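PDB 2R00: aspartate-semialdehyde dehydrogenase 2 from Vibrio cholerae, which catalyses the NADPH-dependent reductive dephosphorylation of L-aspartyl-4-phosphate to L-aspartate-semialdehyde, a step shared by lysine, methionine and threonine biosynthesis. Local coordinates for residues A[6-11]-A[17-22]; A[44-49]-A[53-58]; A[141-146]-A[307-312]; A[200-205]-A[212-217]; A[263-268]-A[292-297]. One frame throughout, in Å; residues are numbered along the deposited sequence.

Contact 1: residues A[6-11]-A[17-22]; sequences VAIFGA and ETMLEV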
# COMPACT_ATOMS: atom_id res chain seq x y z
N VAL A 6 -8.73 39.31 6.39
CA VAL A 6 -8.89 37.88 6.16
C VAL A 6 -9.84 37.25 7.19
O VAL A 6 -9.75 37.52 8.39
CB VAL A 6 -7.53 37.15 6.20
CG1 VAL A 6 -7.70 35.65 5.92
CG2 VAL A 6 -6.55 37.77 5.20
N ALA A 7 -10.76 36.43 6.69
CA ALA A 7 -11.66 35.64 7.53
C ALA A 7 -11.29 34.17 7.45
O ALA A 7 -10.89 33.66 6.39
CB ALA A 7 -13.11 35.83 7.09
N ILE A 8 -11.44 33.48 8.58
CA ILE A 8 -11.42 32.03 8.61
C ILE A 8 -12.79 31.57 9.08
O ILE A 8 -13.23 31.94 10.16
CB ILE A 8 -10.33 31.47 9.56
CG1 ILE A 8 -8.93 31.87 9.06
CG2 ILE A 8 -10.43 29.93 9.66
CD1 ILE A 8 -7.82 31.63 10.10
N PHE A 9 -13.47 30.78 8.24
CA PHE A 9 -14.77 30.22 8.59
C PHE A 9 -14.61 28.76 8.97
O PHE A 9 -14.08 27.97 8.20
CB PHE A 9 -15.78 30.41 7.44
CG PHE A 9 -17.16 29.85 7.73
CD1 PHE A 9 -17.71 29.88 9.02
CD2 PHE A 9 -17.93 29.33 6.69
CE1 PHE A 9 -18.99 29.37 9.27
CE2 PHE A 9 -19.22 28.83 6.93
CZ PHE A 9 -19.75 28.84 8.22
N GLY A 10 -15.09 28.41 10.16
CA GLY A 10 -14.80 27.12 10.76
C GLY A 10 -13.58 27.25 11.66
O GLY A 10 -12.78 26.32 11.78
N ALA A 11 -13.45 28.41 12.30
CA ALA A 11 -12.26 28.78 13.07
C ALA A 11 -12.00 27.93 14.31
O ALA A 11 -10.87 27.88 14.80
CB ALA A 11 -12.33 30.24 13.45
N GLU A 17 -8.20 26.16 12.97
CA GLU A 17 -7.19 26.53 13.98
C GLU A 17 -5.79 26.44 13.39
O GLU A 17 -4.92 27.30 13.67
CB GLU A 17 -7.30 25.65 15.22
CG GLU A 17 -8.46 26.03 16.14
CD GLU A 17 -8.57 25.13 17.37
OE1 GLU A 17 -9.24 25.55 18.35
OE2 GLU A 17 -8.01 24.01 17.35
N THR A 18 -5.57 25.43 12.55
CA THR A 18 -4.28 25.27 11.87
C THR A 18 -4.05 26.39 10.86
O THR A 18 -2.93 26.88 10.73
CB THR A 18 -4.14 23.87 11.22
OG1 THR A 18 -4.42 22.85 12.19
CG2 THR A 18 -2.73 23.66 10.67
N MET A 19 -5.11 26.82 10.17
CA MET A 19 -5.01 27.94 9.23
C MET A 19 -4.51 29.23 9.89
O MET A 19 -3.65 29.92 9.35
CB MET A 19 -6.35 28.18 8.51
CG MET A 19 -6.63 27.17 7.41
SD MET A 19 -8.31 27.32 6.81
CE MET A 19 -8.21 26.38 5.28
N LEU A 20 -5.04 29.54 11.07
CA LEU A 20 -4.56 30.69 11.85
C LEU A 20 -3.06 30.56 12.13
O LEU A 20 -2.30 31.50 11.88
CB LEU A 20 -5.38 30.83 13.15
CG LEU A 20 -5.02 31.89 14.20
CD1 LEU A 20 -6.26 32.23 15.02
CD2 LEU A 20 -3.93 31.39 15.13
N GLU A 21 -2.63 29.39 12.62
CA GLU A 21 -1.20 29.10 12.88
C GLU A 21 -0.31 29.27 11.65
O GLU A 21 0.81 29.78 11.75
CB GLU A 21 -1.02 27.69 13.41
CG GLU A 21 -1.59 27.45 14.79
CD GLU A 21 -1.49 25.98 15.21
OE1 GLU A 21 -2.31 25.56 16.05
OE2 GLU A 21 -0.59 25.26 14.71
N VAL A 22 -0.81 28.81 10.50
CA VAL A 22 -0.04 28.89 9.26
C VAL A 22 0.07 30.34 8.77
O VAL A 22 1.14 30.75 8.35
CB VAL A 22 -0.58 27.92 8.16
CG1 VAL A 22 0.15 28.13 6.84
CG2 VAL A 22 -0.46 26.46 8.62
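Ile8 packs against the helix backbone at Met19 and Leu20, and the close apolar packing of this contact is made by a single methyl group. Its CD1 lies 3.6 Å from Leu20 N, 4.0 Å from Leu20 CB and 4.1 Å from Met19 CB, so it rests on the main chain between two successive side chains rather than on their ends. The extended second torsion (chi2 167°) carries CD1 straight out from the strand to that spot. Met19 offers only the root of its side chain to Ile8; its thioether end leads away, into the apolar surroundings that Leu70 and Ala321 help to form. Strand 4-9, helix 14-25 and strand 30-37 make the first beta-alpha-beta unit of a Rossmann-type nucleotide-binding domain, and the turn after strand 4-9 and the first residues of the helix carry Thr12 to Val15, predicted to bind NADP(+). Gly10, with a positive phi of 93°, opens that turn where the strand stops. Beyond it the contact thins towards the partly exposed Glu17. There Ala11 O approaches Glu17 CG at 3.3 Å, a polar atom set against a methylene with no hydrogen bond between the segments. The extended Glu17 chain runs on past Ala11, and its OE1 is hydrogen-bonded to Tyr46 OH.

Contact 2: residues A[44-49]-A[53-58]; sequences KTYRFN and VRVQNV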
# COMPACT_ATOMS: atom_id res chain seq x y z
N LYS A 44 -15.31 32.62 21.77
CA LYS A 44 -14.02 31.99 22.05
C LYS A 44 -12.87 32.87 21.53
O LYS A 44 -13.02 33.56 20.53
CB LYS A 44 -13.93 30.59 21.44
CG LYS A 44 -12.87 29.74 22.13
CD LYS A 44 -12.48 28.49 21.35
CE LYS A 44 -11.34 27.74 22.05
NZ LYS A 44 -10.22 28.64 22.50
N THR A 45 -11.74 32.85 22.24
CA THR A 45 -10.64 33.73 21.88
C THR A 45 -9.38 32.99 21.45
O THR A 45 -9.07 31.92 21.98
CB THR A 45 -10.31 34.72 23.00
OG1 THR A 45 -10.12 34.02 24.23
CG2 THR A 45 -11.42 35.75 23.15
N TYR A 46 -8.69 33.58 20.49
CA TYR A 46 -7.43 33.07 19.96
C TYR A 46 -6.39 34.19 19.87
O TYR A 46 -6.75 35.36 19.73
CB TYR A 46 -7.64 32.46 18.57
CG TYR A 46 -8.44 31.17 18.58
CD1 TYR A 46 -9.82 31.19 18.42
CD2 TYR A 46 -7.81 29.94 18.76
CE1 TYR A 46 -10.56 30.01 18.42
CE2 TYR A 46 -8.53 28.77 18.77
CZ TYR A 46 -9.91 28.81 18.60
OH TYR A 46 -10.63 27.65 18.61
N ARG A 47 -5.12 33.82 19.93
CA ARG A 47 -4.03 34.79 19.81
C ARG A 47 -3.40 34.68 18.43
O ARG A 47 -2.98 33.60 18.02
CB ARG A 47 -2.96 34.54 20.88
CG ARG A 47 -1.83 35.56 20.89
CD ARG A 47 -0.98 35.41 22.15
NE ARG A 47 0.19 36.28 22.11
CZ ARG A 47 0.25 37.49 22.67
NH1 ARG A 47 -0.80 37.98 23.31
NH2 ARG A 47 1.37 38.20 22.58
N PHE A 48 -3.33 35.80 17.72
CA PHE A 48 -2.78 35.82 16.37
C PHE A 48 -1.92 37.05 16.18
O PHE A 48 -2.39 38.18 16.33
CB PHE A 48 -3.91 35.78 15.33
CG PHE A 48 -3.45 36.01 13.93
CD1 PHE A 48 -3.52 37.28 13.36
CD2 PHE A 48 -2.94 34.96 13.17
CE1 PHE A 48 -3.10 37.50 12.06
CE2 PHE A 48 -2.51 35.17 11.87
CZ PHE A 48 -2.59 36.44 11.31
N ASN A 49 -0.65 36.83 15.82
CA ASN A 49 0.32 37.92 15.68
C ASN A 49 0.37 38.84 16.92
O ASN A 49 0.48 40.06 16.79
CB ASN A 49 0.07 38.72 14.39
CG ASN A 49 0.57 38.00 13.14
OD1 ASN A 49 1.40 37.10 13.21
ND2 ASN A 49 0.08 38.43 11.98
N VAL A 53 -8.10 37.64 18.99
CA VAL A 53 -9.18 37.59 18.02
C VAL A 53 -10.36 36.80 18.60
O VAL A 53 -10.17 35.70 19.13
CB VAL A 53 -8.73 36.97 16.66
CG1 VAL A 53 -9.77 37.28 15.59
CG2 VAL A 53 -7.38 37.53 16.23
N ARG A 54 -11.56 37.37 18.51
CA ARG A 54 -12.76 36.74 19.06
C ARG A 54 -13.64 36.12 17.97
O ARG A 54 -14.04 36.80 17.02
CB ARG A 54 -13.58 37.74 19.89
CG ARG A 54 -14.77 37.12 20.62
CD ARG A 54 -15.50 38.13 21.52
NE ARG A 54 -14.59 38.98 22.29
CZ ARG A 54 -14.07 38.68 23.48
NH1 ARG A 54 -14.36 37.53 24.10
NH2 ARG A 54 -13.24 39.54 24.06
N VAL A 55 -13.97 34.85 18.15
CA VAL A 55 -14.88 34.14 17.23
C VAL A 55 -16.27 34.80 17.27
O VAL A 55 -16.80 35.10 18.35
CB VAL A 55 -14.99 32.63 17.56
CG1 VAL A 55 -15.94 31.91 16.60
CG2 VAL A 55 -13.60 31.98 17.53
N GLN A 56 -16.83 35.07 16.09
CA GLN A 56 -18.19 35.59 16.00
C GLN A 56 -19.09 34.69 15.17
O GLN A 56 -18.61 33.79 14.46
CB GLN A 56 -18.22 37.04 15.47
CG GLN A 56 -17.47 37.26 14.18
CD GLN A 56 -17.32 38.73 13.82
OE1 GLN A 56 -16.21 39.27 13.84
NE2 GLN A 56 -18.44 39.39 13.50
N ASN A 57 -20.39 34.91 15.27
CA ASN A 57 -21.38 34.14 14.55
C ASN A 57 -21.39 34.54 13.08
O ASN A 57 -21.50 35.72 12.74
CB ASN A 57 -22.75 34.34 15.20
CG ASN A 57 -23.83 33.44 14.62
OD1 ASN A 57 -23.64 32.77 13.60
ND2 ASN A 57 -24.98 33.43 15.27
N VAL A 58 -21.24 33.55 12.20
CA VAL A 58 -21.26 33.78 10.75
C VAL A 58 -22.58 34.44 10.29
O VAL A 58 -22.57 35.25 9.36
CB VAL A 58 -20.96 32.46 9.95
CG1 VAL A 58 -22.04 31.39 10.18
CG2 VAL A 58 -20.76 32.76 8.47
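Tyr46 and Val53 bond to each other twice through their main chains, Val53 N giving to Tyr46 O at 2.8 Å and Tyr46 N to Val53 O at 2.9 Å, as an antiparallel hydrogen-bonded pair should. Two residues along, Val55 N reaches Lys44 O at 2.9 Å in an almost straight bond (172°). Between these bonds sit Thr45 and Arg54, the non-hydrogen-bonded pair. Their side chains lie alongside each other on the exposed face, where a bend at chi3 (-43°) lays the guanidinium group under Thr45: CG2 rests over one of its faces, 3.6 Å from Arg54 NH1. The other face is largely apolar. Val55 CG2 meets the Tyr46 ring at its edge, in plane, 3.7 Å from CE1, while Lys44 NZ stands above a face of the same ring near the rim. Farther along, Phe48 CB touches Val53 CG2 at 4.0 Å, and the Phe48 ring continues onto Leu20 and Leu23 of helix 14-25. This hairpin supplies strand 45-48, one of the two outermost strands of the nucleotide-binding sheet within this chain. Its chemistry implies a division of labour, with main-chain bonds fixing the register, a methyl-guanidinium contact on the outer face and hydrocarbon packing on the face turned to the helix.

Contact 3: residues A[141-146]-A[307-312]; sequences KPIYDA and INLWVV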
# COMPACT_ATOMS: atom_id res chain seq x y z
N LYS A 141 4.61 16.17 -10.17
CA LYS A 141 4.80 17.26 -11.13
C LYS A 141 6.18 17.32 -11.81
O LYS A 141 6.23 17.45 -13.04
CB LYS A 141 4.40 18.62 -10.52
CG LYS A 141 4.34 19.79 -11.51
CD LYS A 141 3.53 19.47 -12.76
CE LYS A 141 3.15 20.73 -13.53
NZ LYS A 141 4.25 21.74 -13.57
N PRO A 142 7.29 17.22 -11.04
CA PRO A 142 8.62 17.17 -11.69
C PRO A 142 8.79 16.01 -12.67
O PRO A 142 9.45 16.17 -13.69
CB PRO A 142 9.58 17.01 -10.50
CG PRO A 142 8.82 17.55 -9.33
CD PRO A 142 7.41 17.16 -9.57
N ILE A 143 8.22 14.85 -12.35
CA ILE A 143 8.23 13.71 -13.28
C ILE A 143 7.37 13.98 -14.51
O ILE A 143 7.78 13.73 -15.64
CB ILE A 143 7.78 12.39 -12.58
CG1 ILE A 143 8.67 12.12 -11.35
CG2 ILE A 143 7.79 11.23 -13.57
CD1 ILE A 143 8.07 11.12 -10.32
N TYR A 144 6.17 14.52 -14.29
CA TYR A 144 5.28 14.90 -15.38
C TYR A 144 6.00 15.83 -16.36
O TYR A 144 6.04 15.57 -17.57
CB TYR A 144 4.03 15.58 -14.83
CG TYR A 144 3.00 15.93 -15.88
CD1 TYR A 144 2.17 14.96 -16.41
CD2 TYR A 144 2.84 17.25 -16.32
CE1 TYR A 144 1.22 15.27 -17.37
CE2 TYR A 144 1.89 17.57 -17.28
CZ TYR A 144 1.08 16.57 -17.80
OH TYR A 144 0.12 16.86 -18.76
N ASP A 145 6.58 16.90 -15.83
CA ASP A 145 7.33 17.88 -16.61
C ASP A 145 8.47 17.27 -17.45
O ASP A 145 8.60 17.57 -18.65
CB ASP A 145 7.86 18.98 -15.68
CG ASP A 145 6.76 19.88 -15.14
OD1 ASP A 145 5.62 19.81 -15.67
OD2 ASP A 145 7.02 20.65 -14.20
N ALA A 146 9.27 16.41 -16.82
CA ALA A 146 10.44 15.82 -17.48
C ALA A 146 10.06 14.84 -18.58
O ALA A 146 10.55 14.95 -19.71
CB ALA A 146 11.35 15.15 -16.46
N ILE A 307 7.90 4.16 -12.78
CA ILE A 307 8.51 4.74 -11.58
C ILE A 307 7.59 4.54 -10.37
O ILE A 307 6.36 4.70 -10.47
CB ILE A 307 8.91 6.24 -11.80
CG1 ILE A 307 10.34 6.34 -12.33
CG2 ILE A 307 8.80 7.07 -10.51
CD1 ILE A 307 11.42 6.25 -11.21
N ASN A 308 8.20 4.18 -9.24
CA ASN A 308 7.50 3.91 -7.99
C ASN A 308 8.04 4.82 -6.89
O ASN A 308 9.24 5.07 -6.82
CB ASN A 308 7.71 2.45 -7.57
CG ASN A 308 7.16 1.47 -8.57
OD1 ASN A 308 5.96 1.19 -8.59
ND2 ASN A 308 8.04 0.94 -9.42
N LEU A 309 7.14 5.29 -6.03
CA LEU A 309 7.51 6.10 -4.87
C LEU A 309 6.38 6.05 -3.86
O LEU A 309 5.24 5.76 -4.21
CB LEU A 309 7.79 7.56 -5.27
CG LEU A 309 6.65 8.36 -5.92
CD1 LEU A 309 6.77 9.82 -5.58
CD2 LEU A 309 6.60 8.17 -7.41
N TRP A 310 6.71 6.32 -2.60
CA TRP A 310 5.74 6.50 -1.54
C TRP A 310 5.80 7.93 -1.04
O TRP A 310 6.87 8.54 -0.99
CB TRP A 310 6.00 5.54 -0.38
CG TRP A 310 5.54 4.13 -0.65
CD1 TRP A 310 5.95 3.31 -1.67
CD2 TRP A 310 4.60 3.37 0.12
NE1 TRP A 310 5.32 2.09 -1.59
CE2 TRP A 310 4.49 2.10 -0.50
CE3 TRP A 310 3.84 3.63 1.26
CZ2 TRP A 310 3.65 1.10 -0.00
CZ3 TRP A 310 3.00 2.65 1.75
CH2 TRP A 310 2.92 1.39 1.12
N VAL A 311 4.64 8.47 -0.69
CA VAL A 311 4.49 9.86 -0.30
C VAL A 311 3.74 9.88 1.01
O VAL A 311 2.71 9.22 1.15
CB VAL A 311 3.70 10.67 -1.37
CG1 VAL A 311 3.66 12.14 -1.02
CG2 VAL A 311 4.31 10.47 -2.74
N VAL A 312 4.27 10.61 1.99
CA VAL A 312 3.69 10.65 3.33
C VAL A 312 3.42 12.10 3.76
O VAL A 312 4.19 13.01 3.43
CB VAL A 312 4.59 9.89 4.37
CG1 VAL A 312 4.12 10.14 5.79
CG2 VAL A 312 4.58 8.38 4.09
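Ile143 reaches from its helix towards Ile307 and Leu309 of the strand and touches both with one methyl group. Its CD1 stands 4.1 Å from Ile307 CG2 and 4.4 Å from Leu309 CD2, so the tip of one isoleucine meets the branch methyl of the other while the two side chains cross obliquely. With CG1 anti to its own carbonyl carbon (chi1 -56°) and the chain extended beyond it, Ile143 reaches far enough to bridge backbones that stay 9.1 Å apart between the CA atoms of Ile143 and Ile307. Van der Waals contact alone joins the segments, and it is light; Val261 of helix 258-267 touches both isoleucines and helps to fill the layer. Away from the strand and one turn apart, Lys141 NZ meets Asp145 OD2 at 3.0 Å on the syn lone pair, in a salt bridge within the helix. Asn308, Trp310 and Val312 belong to the reverse face of the strand, where they pack on Asn153, Cys197 and Ile198 of the second subunit. One sheet face clad in helices and the other given to the partner subunit is the arrangement of this dimerisation domain, and helix 131-147 starts at Cys131, the residue that forms the acyl-thioester intermediate.

Contact 4: residues A[200-205]-A[212-217]; sequences QIDQFM and EEMKMV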
# COMPACT_ATOMS: atom_id res chain seq x y z
N GLN A 200 -18.21 3.80 -0.87
CA GLN A 200 -19.38 3.43 -1.66
C GLN A 200 -18.96 3.27 -3.12
O GLN A 200 -18.32 4.16 -3.67
CB GLN A 200 -20.46 4.51 -1.54
CG GLN A 200 -20.96 4.77 -0.11
CD GLN A 200 -21.14 6.26 0.23
OE1 GLN A 200 -21.66 6.60 1.29
NE2 GLN A 200 -20.69 7.14 -0.68
N ILE A 201 -19.31 2.15 -3.74
CA ILE A 201 -19.07 1.95 -5.17
C ILE A 201 -19.80 3.05 -5.95
O ILE A 201 -20.96 3.34 -5.66
CB ILE A 201 -19.50 0.54 -5.65
CG1 ILE A 201 -18.76 -0.56 -4.86
CG2 ILE A 201 -19.34 0.36 -7.18
CD1 ILE A 201 -17.24 -0.57 -5.03
N ASP A 202 -19.11 3.66 -6.91
CA ASP A 202 -19.68 4.76 -7.68
C ASP A 202 -20.75 4.20 -8.62
O ASP A 202 -20.44 3.46 -9.55
CB ASP A 202 -18.60 5.52 -8.47
CG ASP A 202 -19.13 6.79 -9.14
OD1 ASP A 202 -18.49 7.86 -9.00
OD2 ASP A 202 -20.18 6.73 -9.82
N GLN A 203 -22.00 4.58 -8.35
CA GLN A 203 -23.17 4.01 -9.05
C GLN A 203 -23.33 4.51 -10.49
O GLN A 203 -24.02 3.87 -11.29
CB GLN A 203 -24.47 4.21 -8.25
CG GLN A 203 -24.43 3.65 -6.82
CD GLN A 203 -24.10 2.16 -6.76
OE1 GLN A 203 -24.63 1.36 -7.52
NE2 GLN A 203 -23.23 1.79 -5.83
N PHE A 204 -22.72 5.64 -10.81
CA PHE A 204 -22.74 6.15 -12.19
C PHE A 204 -21.69 5.47 -13.07
O PHE A 204 -22.00 4.98 -14.16
CB PHE A 204 -22.53 7.67 -12.23
CG PHE A 204 -22.32 8.22 -13.62
CD1 PHE A 204 -23.41 8.52 -14.43
CD2 PHE A 204 -21.03 8.43 -14.12
CE1 PHE A 204 -23.22 9.02 -15.72
CE2 PHE A 204 -20.83 8.94 -15.40
CZ PHE A 204 -21.93 9.24 -16.20
N MET A 205 -20.44 5.46 -12.59
CA MET A 205 -19.32 4.94 -13.36
C MET A 205 -19.50 3.44 -13.58
O MET A 205 -19.15 2.93 -14.65
CB MET A 205 -17.99 5.20 -12.65
CG MET A 205 -17.61 6.68 -12.54
SD MET A 205 -17.52 7.53 -14.12
CE MET A 205 -16.13 6.70 -14.89
N GLU A 212 -15.05 8.16 -3.52
CA GLU A 212 -13.77 8.78 -3.10
C GLU A 212 -12.71 8.57 -4.17
O GLU A 212 -11.99 9.50 -4.51
CB GLU A 212 -13.33 8.20 -1.76
CG GLU A 212 -12.17 8.92 -1.08
CD GLU A 212 -11.76 8.26 0.22
OE1 GLU A 212 -11.04 8.91 1.02
OE2 GLU A 212 -12.16 7.09 0.46
N GLU A 213 -12.64 7.36 -4.72
CA GLU A 213 -11.60 7.02 -5.69
C GLU A 213 -11.80 7.81 -6.98
O GLU A 213 -10.86 8.38 -7.50
CB GLU A 213 -11.51 5.51 -5.96
CG GLU A 213 -10.95 4.71 -4.76
CD GLU A 213 -11.24 3.21 -4.81
OE1 GLU A 213 -11.94 2.72 -5.72
OE2 GLU A 213 -10.73 2.51 -3.91
N MET A 214 -13.04 7.83 -7.49
CA MET A 214 -13.35 8.61 -8.69
C MET A 214 -13.06 10.09 -8.49
O MET A 214 -12.61 10.78 -9.40
CB MET A 214 -14.81 8.40 -9.12
CG MET A 214 -15.07 7.06 -9.82
SD MET A 214 -13.82 6.54 -11.02
CE MET A 214 -13.74 7.89 -12.23
N LYS A 215 -13.31 10.58 -7.28
CA LYS A 215 -13.06 11.99 -6.98
C LYS A 215 -11.59 12.34 -7.12
O LYS A 215 -11.25 13.42 -7.61
CB LYS A 215 -13.60 12.37 -5.61
CG LYS A 215 -15.09 12.71 -5.64
CD LYS A 215 -15.77 12.57 -4.29
CE LYS A 215 -14.84 12.86 -3.13
NZ LYS A 215 -14.56 14.30 -2.94
N MET A 216 -10.71 11.41 -6.73
CA MET A 216 -9.27 11.57 -6.89
C MET A 216 -8.87 11.63 -8.37
O MET A 216 -8.04 12.45 -8.76
CB MET A 216 -8.54 10.44 -6.17
CG MET A 216 -7.03 10.59 -6.12
SD MET A 216 -6.27 9.68 -4.73
CE MET A 216 -4.74 10.61 -4.64
N VAL A 217 -9.49 10.78 -9.19
CA VAL A 217 -9.28 10.82 -10.63
C VAL A 217 -9.59 12.20 -11.16
O VAL A 217 -8.79 12.80 -11.87
CB VAL A 217 -10.18 9.80 -11.36
CG1 VAL A 217 -10.01 9.94 -12.87
CG2 VAL A 217 -9.87 8.37 -10.92
O HOH W 1 -16.67 6.28 -1.51
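Asp202 OD2 is gripped by two main-chain N-H groups of its own loop while the rest of the carboxylate leans on Met214. Phe204 N reaches OD2 at 2.9 Å, nearly in line with the C-O bond, and Met205 N at 3.1 Å from well above the carboxylate plane. The first bond closes an Asx turn and the two together make an Asx motif, which holds the group in place and leaves OD1 against the aliphatic root of Met214, 3.6 Å from its CG. The same turn delivers Met205. Both methionines are bent at chi2 and chi3, and they fold against each other, Met205 CG lying 3.7 Å from Met214 CG and the two CE methyls 3.8 Å apart. At the loop's other end a water accepts from Gln200 N (3.0 Å) and from Glu212 N (3.2 Å), linking the chain to the first turn of helix 211-223. That helix also presents Lys215, predicted to bind phosphate, whereas Glu213 forms a salt bridge with Arg296 of the second subunit, and Met214 packs on Ile301 of that same subunit.

Contact 5: residues A[263-268]-A[292-297]; sequences DMLEQT and VLVGRV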
# COMPACT_ATOMS: atom_id res chain seq x y z
N ASP A 263 17.11 12.99 -7.76
CA ASP A 263 17.80 14.28 -7.87
C ASP A 263 16.81 15.44 -8.04
O ASP A 263 16.91 16.45 -7.35
CB ASP A 263 18.80 14.27 -9.03
CG ASP A 263 20.06 13.49 -8.72
OD1 ASP A 263 20.34 13.21 -7.52
OD2 ASP A 263 20.79 13.16 -9.68
N MET A 264 15.86 15.27 -8.96
CA MET A 264 14.80 16.26 -9.21
C MET A 264 14.01 16.60 -7.96
O MET A 264 13.79 17.77 -7.66
CB MET A 264 13.81 15.74 -10.25
CG MET A 264 14.29 15.75 -11.66
SD MET A 264 12.98 15.05 -12.68
CE MET A 264 13.99 14.43 -14.01
N LEU A 265 13.55 15.56 -7.26
CA LEU A 265 12.73 15.73 -6.06
C LEU A 265 13.50 16.41 -4.93
O LEU A 265 12.93 17.17 -4.15
CB LEU A 265 12.18 14.37 -5.58
CG LEU A 265 11.29 13.56 -6.55
CD1 LEU A 265 10.70 12.34 -5.85
CD2 LEU A 265 10.18 14.38 -7.21
N GLU A 266 14.80 16.14 -4.86
CA GLU A 266 15.68 16.74 -3.87
C GLU A 266 15.81 18.25 -4.09
O GLU A 266 16.02 19.00 -3.15
CB GLU A 266 17.05 16.09 -3.97
CG GLU A 266 17.74 15.88 -2.64
CD GLU A 266 18.82 14.81 -2.75
OE1 GLU A 266 19.02 14.09 -1.75
OE2 GLU A 266 19.44 14.68 -3.83
N GLN A 267 15.70 18.66 -5.35
CA GLN A 267 15.80 20.07 -5.74
C GLN A 267 14.47 20.81 -5.59
O GLN A 267 14.45 22.02 -5.35
CB GLN A 267 16.28 20.19 -7.19
CG GLN A 267 17.74 19.82 -7.40
CD GLN A 267 18.06 19.44 -8.85
OE1 GLN A 267 17.33 19.81 -9.78
NE2 GLN A 267 19.15 18.70 -9.04
N THR A 268 13.37 20.06 -5.72
CA THR A 268 12.02 20.61 -5.77
C THR A 268 11.58 21.16 -4.39
O THR A 268 11.86 20.55 -3.36
CB THR A 268 11.02 19.55 -6.29
OG1 THR A 268 11.51 18.97 -7.51
CG2 THR A 268 9.66 20.15 -6.55
N VAL A 292 6.01 17.60 1.78
CA VAL A 292 5.67 16.34 1.14
C VAL A 292 6.88 15.41 1.30
O VAL A 292 7.95 15.65 0.72
CB VAL A 292 5.27 16.59 -0.34
CG1 VAL A 292 5.10 15.29 -1.11
CG2 VAL A 292 3.97 17.41 -0.40
N LEU A 293 6.72 14.38 2.12
CA LEU A 293 7.78 13.43 2.46
C LEU A 293 7.77 12.28 1.46
O LEU A 293 6.77 11.56 1.36
CB LEU A 293 7.57 12.91 3.88
CG LEU A 293 7.90 13.69 5.17
CD1 LEU A 293 8.28 15.16 4.97
CD2 LEU A 293 6.78 13.53 6.19
N VAL A 294 8.87 12.12 0.72
CA VAL A 294 8.96 11.12 -0.36
C VAL A 294 10.09 10.11 -0.08
O VAL A 294 11.15 10.48 0.41
CB VAL A 294 9.12 11.78 -1.75
CG1 VAL A 294 9.28 10.74 -2.85
CG2 VAL A 294 7.91 12.70 -2.07
N GLY A 295 9.82 8.83 -0.36
CA GLY A 295 10.82 7.76 -0.19
C GLY A 295 10.53 6.53 -1.04
O GLY A 295 9.56 6.52 -1.81
N ARG A 296 11.37 5.50 -0.89
CA ARG A 296 11.25 4.23 -1.62
C ARG A 296 11.11 4.48 -3.13
O ARG A 296 10.30 3.84 -3.80
CB ARG A 296 10.09 3.36 -1.05
CG ARG A 296 10.06 1.89 -1.50
CD ARG A 296 9.35 0.95 -0.48
NE ARG A 296 8.28 1.63 0.24
CZ ARG A 296 7.91 1.40 1.50
NH1 ARG A 296 8.52 0.49 2.26
NH2 ARG A 296 6.92 2.10 2.00
N VAL A 297 11.92 5.42 -3.64
CA VAL A 297 11.91 5.79 -5.08
C VAL A 297 12.72 4.81 -5.94
O VAL A 297 13.94 4.67 -5.76
CB VAL A 297 12.41 7.24 -5.30
CG1 VAL A 297 12.36 7.63 -6.79
CG2 VAL A 297 11.61 8.24 -4.44
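Leu265 on helix 258-267 and Val294 on strand 292-300 face each other with their CA atoms 8.2 Å apart, a helix laid on the mixed sheet of the dimerisation domain. The strand is irregular here. Gly295 is fully stretched, Arg296 takes left-handed backbone angles (51/43), and the break, consistent with a beta bulge, turns both Val294 and Val297 towards the helix although they are three residues apart. Leu265 meets them with one branch: its CD1 lies 3.7 Å from Val294 CG1 and 4.4 Å from Val297 CG2. The leucine and Val294 stand at about a right angle, so the methyl comes across the valine rather than alongside it. Leu273 of the edge strand 271-273 touches both Leu265 and Val297, widening the apolar patch. The side chain of Arg296, by contrast, makes a cation-pi contact with Trp310. Where the helix ends, Thr268 turns its hydroxyl back one turn, and OG1 donates to Met264 O at 2.6 Å from well above the carbonyl plane.

How the contacts relate
From the N terminus, contact 1 closes a short turn at the start of the nucleotide-binding domain. Contact 2 follows in series as a tight hairpin on the edge of the same sheet, and the two touch, Phe9 packing on Val58. Contact 3 then spans some 160 residues, tying helix 131-147 to strand 306-313 in the dimerisation domain. Contacts 4 and 5 both fall within that span, one after the other and without crossing. Contact 4 lies apart from contact 3, their nearest atoms about 9 Å distant, whereas contact 5 adjoins it: strands 292-300 and 306-313 are neighbours, with Val312 N bonded to Leu293 O. Contacts 3, 4 and 5 all reach the second subunit.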